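Local coordinates for serine protease (Nocardiopsis alba, PDB 2OUA), which is a secreted, acid-resistant serine protease, here its mature domain, that probably cleaves peptide bonds through a catalytic charge-relay system, at residues A[39-44]-A[50-55]. Sequence-based numbering, arbitrary orientation.
Sequences VGTQVS and GVFERS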
# COMPACT_ATOMS: atom_id res chain seq x y z
N VAL A 39 -15.46 2.57 -4.16
CA VAL A 39 -15.36 2.96 -5.56
C VAL A 39 -16.04 4.32 -5.74
O VAL A 39 -17.13 4.54 -5.22
CB VAL A 39 -16.05 1.93 -6.48
CG1 VAL A 39 -16.07 2.45 -7.92
CG2 VAL A 39 -15.30 0.61 -6.42
N GLY A 40 -15.37 5.21 -6.47
CA GLY A 40 -15.91 6.54 -6.71
C GLY A 40 -15.41 7.59 -5.74
O GLY A 40 -15.61 8.78 -5.94
N THR A 41 -14.74 7.15 -4.67
CA THR A 41 -14.24 8.09 -3.68
C THR A 41 -13.11 8.95 -4.23
O THR A 41 -12.18 8.45 -4.86
CB THR A 41 -13.76 7.35 -2.42
OG1 THR A 41 -14.90 6.77 -1.77
CG2 THR A 41 -13.08 8.31 -1.46
N GLN A 42 -13.22 10.25 -3.97
CA GLN A 42 -12.25 11.24 -4.43
C GLN A 42 -11.03 11.31 -3.53
O GLN A 42 -11.13 11.23 -2.30
CB GLN A 42 -12.91 12.62 -4.51
CG GLN A 42 -14.02 12.72 -5.53
CD GLN A 42 -13.52 12.58 -6.95
OE1 GLN A 42 -12.60 13.29 -7.37
NE2 GLN A 42 -14.11 11.66 -7.71
N VAL A 43 -9.87 11.49 -4.16
CA VAL A 43 -8.60 11.56 -3.45
C VAL A 43 -7.83 12.84 -3.75
O VAL A 43 -7.89 13.36 -4.86
CB VAL A 43 -7.70 10.37 -3.85
CG1 VAL A 43 -6.27 10.60 -3.36
CG2 VAL A 43 -8.26 9.08 -3.27
N SER A 44 -7.12 13.33 -2.74
CA SER A 44 -6.28 14.52 -2.87
C SER A 44 -4.90 14.20 -2.32
O SER A 44 -4.76 13.65 -1.23
CB SER A 44 -6.86 15.70 -2.10
OG SER A 44 -7.95 16.29 -2.78
N GLY A 50 -7.46 12.42 -7.58
CA GLY A 50 -7.72 11.11 -8.14
C GLY A 50 -9.03 10.54 -7.65
O GLY A 50 -9.74 11.18 -6.87
N VAL A 51 -9.35 9.33 -8.10
CA VAL A 51 -10.58 8.67 -7.70
C VAL A 51 -10.36 7.17 -7.60
O VAL A 51 -9.61 6.59 -8.39
CB VAL A 51 -11.70 8.95 -8.73
CG1 VAL A 51 -11.25 8.47 -10.11
CG2 VAL A 51 -12.98 8.24 -8.33
N PHE A 52 -11.00 6.53 -6.63
CA PHE A 52 -10.89 5.09 -6.47
C PHE A 52 -11.60 4.45 -7.66
O PHE A 52 -12.83 4.48 -7.75
CB PHE A 52 -11.53 4.62 -5.16
CG PHE A 52 -10.64 4.75 -3.96
CD1 PHE A 52 -10.38 5.99 -3.39
CD2 PHE A 52 -10.03 3.62 -3.41
CE1 PHE A 52 -9.53 6.11 -2.29
CE2 PHE A 52 -9.17 3.73 -2.31
CZ PHE A 52 -8.92 4.98 -1.75
N GLU A 53 -10.82 3.88 -8.58
CA GLU A 53 -11.36 3.23 -9.77
C GLU A 53 -11.77 1.81 -9.44
O GLU A 53 -12.79 1.31 -9.93
CB GLU A 53 -10.32 3.22 -10.89
CG GLU A 53 -10.77 2.47 -12.13
CD GLU A 53 -9.74 2.48 -13.25
OE1 GLU A 53 -9.99 1.83 -14.29
OE2 GLU A 53 -8.69 3.15 -13.10
N ARG A 54 -10.97 1.15 -8.61
CA ARG A 54 -11.23 -0.22 -8.19
C ARG A 54 -11.08 -0.27 -6.68
O ARG A 54 -10.22 0.42 -6.12
CB ARG A 54 -10.21 -1.17 -8.82
CG ARG A 54 -10.22 -1.21 -10.34
CD ARG A 54 -11.18 -2.27 -10.86
NE ARG A 54 -10.93 -2.56 -12.27
CZ ARG A 54 -11.32 -3.68 -12.88
NH1 ARG A 54 -11.99 -4.60 -12.20
NH2 ARG A 54 -11.04 -3.87 -14.16
N SER A 55 -11.91 -1.06 -6.02
CA SER A 55 -11.82 -1.20 -4.57
C SER A 55 -12.59 -2.41 -4.09
O SER A 55 -13.75 -2.59 -4.45
CB SER A 55 -12.35 0.05 -3.86
OG SER A 55 -12.18 -0.07 -2.45
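F52 carries much of this hairpin contact, its ring reached by V43 and T41 from the partner segment. V43 CG2 comes to 3.4 Å from F52 CE1, the two side chains crossing at about a right angle. The valine holds that methyl beside its own backbone N (CG1 is anti to it, chi1 167°), which leaves CG2 turned obliquely toward the ring. T41 runs alongside the phenylalanine and points the same way, its CB 3.8 Å from F52 CD1, while its carbonyl O lies in the ring plane at the edge.

That same T41 O accepts the bond from F52 N at 2.9 Å, in the carbonyl plane, and takes a CA-H...O contact from V51 CA at 3.3 Å. F52 in turn returns its own O to G40 N in a nearly straight bond (175° at the hydrogen). Farther along, V43 and G50 form a hydrogen-bonded antiparallel pair; V43 N meets G50 O at 2.7 Å from well above the carbonyl plane. Q42 and V51 are the adjoining non-hydrogen-bonded pair: the bent glutamine chain (chi2 -66°) folds its amide back, with NE2 3.7 Å from V51 CG2. At the open end of the hairpin, V39 CG2 lies against S55, 3.8 Å from its N and close to CB. G40 takes backbone angles at which a CB would be jammed against V39 O.

Outside the pair, A63, V65, Y9 and C36 also pack on F52, and two hydroxyls fasten the loop before T41, T41 OG1 to S38 O and S55 OG to G37 O. The whole is an antiparallel beta hairpin of the N-terminal sheet in a chymotrypsin-like fold, its second strand turning a corner at the classic beta bulge of E53 and R54 facing F64, and its S55 end near, but not touching, H35 and D61, predicted members of the charge relay, about 7 Å away between side chains.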